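Local atomic coordinates of B-agarase (Saccharophagus degradans, PDB entry 4BQ2), a protein that hydrolyses beta-1,4 linkages of agarose as a family 50 glycoside hydrolase, probably acting from chain ends as an exo-beta-agarase. Residues P455-P460 against D580-V585; M573-Y578 against G608-V613. All blocks are in the same frame, centred on the assembly; numbering follows the deposited sequence.

Helix 565-593 is common to both contacts: its 580-585 turn meets the loop 455-460 in contact 1, and its 573-578 turns meet the start of helix 611-620 in contact 2. The two centres lie about 13 Å apart, and their segments alternate along the chain. Y578 joins them, for its OH lies 2.6 Å from the carbonyl O of P455, a probable hydrogen bond, while its own carbonyl O packs on V457 CG2 at 3.6 Å. F583 CE2 reaches V613 O at 3.7 Å on the flank of helix 611-620. The calcium site, built from residues such as D7 and D185, belongs to the N-terminal beta-rich region and is remote from both.

Contact 1 of 2, residues P455-P460 against D580-V585; sequences PDVFDP and DQYFKV
Q581 sets its bent side chain into the corner formed by V457 and the F458 ring. The inner, tightly packed part is made by V457 with Q581 and Y582. V457 and Q581 run alongside one another in opposite senses, CG2 of V457 3.6 Å from CG of Q581, and the other valine branch, CG1, enters at the edge of the Y582 ring, 3.7 Å from CD1. P455 CG makes a longer contact with Y582 CD1, at 4.2 Å. Y582 OH is taken by D489, and F462 of helix 460-477 also covers V457. F458 and the Q581 amide form the partly exposed side. Here Q581 CG stands over the centre of the F458 ring, 3.6 Å from the centroid and only 8° off the ring normal, a CH-pi contact, and the amide is stacked on the same ring, the two planes 14° apart. With CG anti to the backbone N and a bend at chi2, NE2 donates to V457 O at 3.1 Å, in the amide's own plane but tilted 31° from the carbonyl plane. D456 OD1 accepts from F458 N at 3.0 Å, an Asx turn within the type I beta turn from D456 to D459, consistent with the turn holding F458 N and the V457 carbonyl in place. One glutamine thus satisfies a loop carbonyl while its methylenes and amide cover an aromatic face, joining polar and apolar chemistry in a single residue.

Contact 2 of 2, residues M573-Y578 against G608-V613; sequences MLLSAY and GMPMEV
The N-terminal turn of helix 611-620, with P610 at its N-cap position, packs against the N-terminal half of the long helix 565-593. L575 supplies the apolar part. Its CG lies 3.9 Å from V613 CG2, and its CD2 crosses to the pyrrolidine of P610, 3.9 Å from CB. The leucine's chi1 of -169° puts CG over the incoming turn, and chi2, at 51°, divides the methyls, CD1 near V613 and CD2 near P610. Beside this patch S576 and E612 meet where the backbones come closest, their CA atoms 5.0 Å apart. S576 OG rests against the aliphatic start of E612, 3.4 Å from CB, and is bridged to the backbone by a water lying 2.8 Å from S576 OG and giving a hydrogen bond to E612 O at 2.7 Å. The E612 chain bends at chi2, which keeps its carboxylate alongside the long helix, OE2 hydrogen-bonded to S572 OG and to Y504 OH. The E612 and L575 side chains cross at about a right angle, OE1 4.0 Å from CD2 of L575. Thus a buried leucine-valine-proline patch adjoins a partly exposed polar edge, and water completes the link. P507 of helix 505-511 also touches L575, while F494 and F604 pack on V613. Such helix-helix packing, a proline-led first turn against the flank of a long helix, is consistent with the outer helices of the (beta/alpha)8-barrel catalytic domain expected of family 50.

Contact 1 of 2, residues P455-P460 against D580-V585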
loop_
_atom_site.group_PDB
_atom_site.type_symbol
_atom_site.label_atom_id
_atom_site.label_comp_id
_atom_site.label_asym_id
_atom_site.label_seq_id
_atom_site.Cartn_x
_atom_site.Cartn_y
_atom_site.Cartn_z
ATOM N N PRO A 455 -7.145 -16.108 10.108
ATOM C CA PRO A 455 -7.374 -17.528 10.121
ATOM C C PRO A 455 -7.275 -18.109 11.522
ATOM O O PRO A 455 -6.480 -17.630 12.328
ATOM C CB PRO A 455 -6.213 -18.079 9.256
ATOM C CG PRO A 455 -5.100 -17.080 9.457
ATOM C CD PRO A 455 -5.839 -15.758 9.504
ATOM N N ASP A 456 -8.073 -19.129 11.800
ATOM C CA ASP A 456 -7.854 -19.917 13.023
ATOM C C ASP A 456 -6.799 -20.952 12.715
ATOM O O ASP A 456 -7.095 -22.003 12.165
ATOM C CB ASP A 456 -9.125 -20.621 13.529
ATOM C CG ASP A 456 -8.915 -21.228 14.909
ATOM O OD1 ASP A 456 -7.778 -21.693 15.154
ATOM O OD2 ASP A 456 -9.846 -21.203 15.760
ATOM N N VAL A 457 -5.562 -20.634 13.072
ATOM C CA VAL A 457 -4.401 -21.395 12.665
ATOM C C VAL A 457 -4.272 -22.699 13.430
ATOM O O VAL A 457 -3.389 -23.498 13.131
ATOM C CB VAL A 457 -3.126 -20.552 12.831
ATOM C CG1 VAL A 457 -3.167 -19.370 11.869
ATOM C CG2 VAL A 457 -2.989 -20.036 14.282
ATOM N N PHE A 458 -5.127 -22.890 14.443
ATOM C CA PHE A 458 -5.180 -24.168 15.171
ATOM C C PHE A 458 -6.234 -25.141 14.600
ATOM O O PHE A 458 -6.270 -26.318 14.968
ATOM C CB PHE A 458 -5.413 -23.899 16.674
ATOM C CG PHE A 458 -4.199 -23.348 17.381
ATOM C CD1 PHE A 458 -3.223 -24.211 17.894
ATOM C CD2 PHE A 458 -4.029 -21.994 17.542
ATOM C CE1 PHE A 458 -2.093 -23.711 18.545
ATOM C CE2 PHE A 458 -2.909 -21.496 18.178
ATOM C CZ PHE A 458 -1.943 -22.354 18.681
ATOM N N ASP A 459 -7.094 -24.647 13.707
ATOM C CA ASP A 459 -8.040 -25.493 12.982
ATOM C C ASP A 459 -7.246 -26.374 11.988
ATOM O O ASP A 459 -6.451 -25.858 11.196
ATOM C CB ASP A 459 -9.077 -24.599 12.283
ATOM C CG ASP A 459 -10.113 -25.382 11.475
ATOM O OD1 ASP A 459 -10.060 -26.634 11.432
ATOM O OD2 ASP A 459 -10.966 -24.717 10.841
ATOM N N PRO A 460 -7.418 -27.712 12.061
ATOM C CA PRO A 460 -6.679 -28.579 11.114
ATOM C C PRO A 460 -6.889 -28.204 9.627
ATOM O O PRO A 460 -5.965 -28.328 8.825
ATOM C CB PRO A 460 -7.224 -29.986 11.431
ATOM C CG PRO A 460 -7.552 -29.900 12.921
ATOM C CD PRO A 460 -8.131 -28.510 13.099
ATOM N N ASP A 580 3.180 -17.800 16.406
ATOM C CA ASP A 580 4.011 -19.008 16.259
ATOM C C ASP A 580 3.327 -20.124 15.464
ATOM O O ASP A 580 3.942 -20.732 14.578
ATOM C CB ASP A 580 4.388 -19.574 17.624
ATOM C CG ASP A 580 5.531 -18.827 18.293
ATOM O OD1 ASP A 580 6.266 -18.047 17.637
ATOM O OD2 ASP A 580 5.706 -19.033 19.515
ATOM N N GLN A 581 2.050 -20.365 15.764
ATOM C CA GLN A 581 1.293 -21.411 15.087
ATOM C C GLN A 581 1.028 -21.073 13.618
ATOM O O GLN A 581 1.088 -21.982 12.744
ATOM C CB GLN A 581 -0.008 -21.720 15.855
ATOM C CG GLN A 581 -0.908 -22.762 15.207
ATOM C CD GLN A 581 -0.355 -24.195 15.195
ATOM O OE1 GLN A 581 0.632 -24.523 15.870
ATOM N NE2 GLN A 581 -1.013 -25.062 14.430
ATOM N N TYR A 582 0.722 -19.789 13.343
ATOM C CA TYR A 582 0.549 -19.332 11.963
ATOM C C TYR A 582 1.826 -19.649 11.156
ATOM O O TYR A 582 1.771 -20.335 10.108
ATOM C CB TYR A 582 0.230 -17.820 11.887
ATOM C CG TYR A 582 0.248 -17.331 10.448
ATOM C CD1 TYR A 582 -0.875 -17.473 9.618
ATOM C CD2 TYR A 582 1.404 -16.777 9.899
ATOM C CE1 TYR A 582 -0.836 -17.047 8.287
ATOM C CE2 TYR A 582 1.458 -16.385 8.574
ATOM C CZ TYR A 582 0.340 -16.522 7.776
ATOM O OH TYR A 582 0.428 -16.105 6.475
ATOM N N PHE A 583 2.976 -19.171 11.653
ATOM C CA PHE A 583 4.248 -19.313 10.923
ATOM C C PHE A 583 4.787 -20.728 10.873
ATOM O O PHE A 583 5.366 -21.116 9.854
ATOM C CB PHE A 583 5.317 -18.328 11.429
ATOM C CG PHE A 583 5.046 -16.916 11.039
ATOM C CD1 PHE A 583 5.157 -16.531 9.704
ATOM C CD2 PHE A 583 4.605 -15.971 11.980
ATOM C CE1 PHE A 583 4.842 -15.240 9.311
ATOM C CE2 PHE A 583 4.315 -14.653 11.591
ATOM C CZ PHE A 583 4.448 -14.292 10.255
ATOM N N LYS A 584 4.534 -21.499 11.934
ATOM C CA LYS A 584 4.848 -22.935 11.992
ATOM C C LYS A 584 4.135 -23.674 10.868
ATOM O O LYS A 584 4.766 -24.405 10.077
ATOM C CB LYS A 584 4.488 -23.557 13.349
ATOM C CG LYS A 584 5.013 -24.993 13.523
ATOM C CD LYS A 584 4.616 -25.603 14.864
ATOM C CE LYS A 584 5.004 -27.072 14.951
ATOM N NZ LYS A 584 4.136 -27.832 15.919
ATOM N N VAL A 585 2.831 -23.463 10.764
ATOM C CA VAL A 585 2.039 -24.171 9.753
ATOM C C VAL A 585 2.431 -23.747 8.340
ATOM O O VAL A 585 2.599 -24.602 7.457
ATOM C CB VAL A 585 0.523 -23.985 9.966
ATOM C CG1 VAL A 585 -0.272 -24.457 8.757
ATOM C CG2 VAL A 585 0.084 -24.757 11.182
#

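Contact 2 of 2, residues M573-Y578 against G608-V613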
loop_
_atom_site.group_PDB
_atom_site.type_symbol
_atom_site.label_atom_id
_atom_site.label_comp_id
_atom_site.label_asym_id
_atom_site.label_seq_id
_atom_site.Cartn_x
_atom_site.Cartn_y
_atom_site.Cartn_z
ATOM N N MET A 573 1.561 -13.229 25.610
ATOM C CA MET A 573 1.758 -14.666 25.528
ATOM C C MET A 573 0.827 -15.319 24.473
ATOM O O MET A 573 1.263 -16.190 23.693
ATOM C CB MET A 573 1.536 -15.309 26.920
ATOM C CG MET A 573 1.365 -16.824 26.882
ATOM S SD MET A 573 1.165 -17.544 28.523
ATOM C CE MET A 573 -0.605 -17.353 28.708
ATOM N N LEU A 574 -0.439 -14.912 24.477
ATOM C CA LEU A 574 -1.453 -15.457 23.557
ATOM C C LEU A 574 -1.193 -15.041 22.094
ATOM O O LEU A 574 -1.367 -15.850 21.156
ATOM C CB LEU A 574 -2.863 -15.027 23.974
ATOM C CG LEU A 574 -3.278 -15.452 25.394
ATOM C CD1 LEU A 574 -4.692 -15.009 25.701
ATOM C CD2 LEU A 574 -3.095 -16.939 25.622
ATOM N N LEU A 575 -0.797 -13.781 21.910
ATOM C CA LEU A 575 -0.434 -13.294 20.570
ATOM C C LEU A 575 0.778 -14.062 20.034
ATOM O O LEU A 575 0.788 -14.450 18.868
ATOM C CB LEU A 575 -0.185 -11.766 20.533
ATOM C CG LEU A 575 -0.058 -11.134 19.121
ATOM C CD1 LEU A 575 -1.237 -11.530 18.216
ATOM C CD2 LEU A 575 0.092 -9.626 19.166
ATOM N N SER A 576 1.786 -14.280 20.884
ATOM C CA SER A 576 2.956 -15.019 20.494
ATOM C C SER A 576 2.571 -16.394 20.060
ATOM O O SER A 576 3.028 -16.854 19.021
ATOM C CB SER A 576 4.003 -15.094 21.618
ATOM O OG SER A 576 4.678 -13.853 21.747
ATOM N N ALA A 577 1.719 -17.057 20.840
ATOM C CA ALA A 577 1.357 -18.426 20.520
ATOM C C ALA A 577 0.562 -18.524 19.213
ATOM O O ALA A 577 0.797 -19.438 18.393
ATOM C CB ALA A 577 0.609 -19.066 21.685
ATOM N N TYR A 578 -0.349 -17.572 19.005
ATOM C CA TYR A 578 -1.114 -17.478 17.760
ATOM C C TYR A 578 -0.167 -17.305 16.542
ATOM O O TYR A 578 -0.236 -18.065 15.558
ATOM C CB TYR A 578 -2.117 -16.302 17.829
ATOM C CG TYR A 578 -2.872 -16.092 16.506
ATOM C CD1 TYR A 578 -3.986 -16.886 16.176
ATOM C CD2 TYR A 578 -2.444 -15.150 15.572
ATOM C CE1 TYR A 578 -4.661 -16.724 14.952
ATOM C CE2 TYR A 578 -3.123 -14.980 14.355
ATOM C CZ TYR A 578 -4.220 -15.779 14.044
ATOM O OH TYR A 578 -4.921 -15.612 12.835
ATOM N N GLY A 608 0.478 -3.429 11.208
ATOM C CA GLY A 608 0.289 -4.822 11.514
ATOM C C GLY A 608 1.573 -5.534 11.873
ATOM O O GLY A 608 1.811 -6.662 11.416
ATOM N N MET A 609 2.427 -4.903 12.676
ATOM C CA MET A 609 3.641 -5.620 13.091
ATOM C C MET A 609 3.955 -5.567 14.612
ATOM O O MET A 609 5.076 -5.175 15.000
ATOM C CB MET A 609 4.844 -5.142 12.273
ATOM C CG MET A 609 5.041 -3.624 12.283
ATOM S SD MET A 609 6.379 -3.081 11.184
ATOM C CE MET A 609 7.873 -3.529 12.087
ATOM N N PRO A 610 3.007 -5.985 15.458
ATOM C CA PRO A 610 3.350 -6.092 16.881
ATOM C C PRO A 610 4.555 -7.014 17.036
ATOM O O PRO A 610 4.684 -8.001 16.276
ATOM C CB PRO A 610 2.130 -6.773 17.504
ATOM C CG PRO A 610 1.072 -6.818 16.463
ATOM C CD PRO A 610 1.749 -6.676 15.136
ATOM N N MET A 611 5.451 -6.678 17.964
ATOM C CA MET A 611 6.703 -7.414 18.091
ATOM C C MET A 611 6.541 -8.912 18.332
ATOM O O MET A 611 7.394 -9.682 17.942
ATOM C CB MET A 611 7.614 -6.775 19.138
ATOM C CG MET A 611 9.078 -6.703 18.705
ATOM S SD MET A 611 9.436 -5.946 17.086
ATOM C CE MET A 611 9.540 -4.192 17.434
ATOM N N GLU A 612 5.453 -9.331 18.972
ATOM C CA GLU A 612 5.254 -10.743 19.226
ATOM C C GLU A 612 5.157 -11.506 17.903
ATOM O O GLU A 612 5.624 -12.638 17.789
ATOM C CB GLU A 612 3.989 -10.980 20.061
ATOM C CG GLU A 612 4.116 -10.467 21.494
ATOM C CD GLU A 612 3.658 -9.036 21.726
ATOM O OE1 GLU A 612 3.485 -8.235 20.761
ATOM O OE2 GLU A 612 3.439 -8.711 22.934
ATOM N N VAL A 613 4.562 -10.858 16.905
ATOM C CA VAL A 613 4.332 -11.456 15.608
ATOM C C VAL A 613 5.615 -11.403 14.775
ATOM O O VAL A 613 5.940 -12.368 14.043
ATOM C CB VAL A 613 3.168 -10.726 14.899
ATOM C CG1 VAL A 613 2.960 -11.290 13.511
ATOM C CG2 VAL A 613 1.889 -10.915 15.704
HETATM O O HOH W 1 6.714 -14.116 19.816
#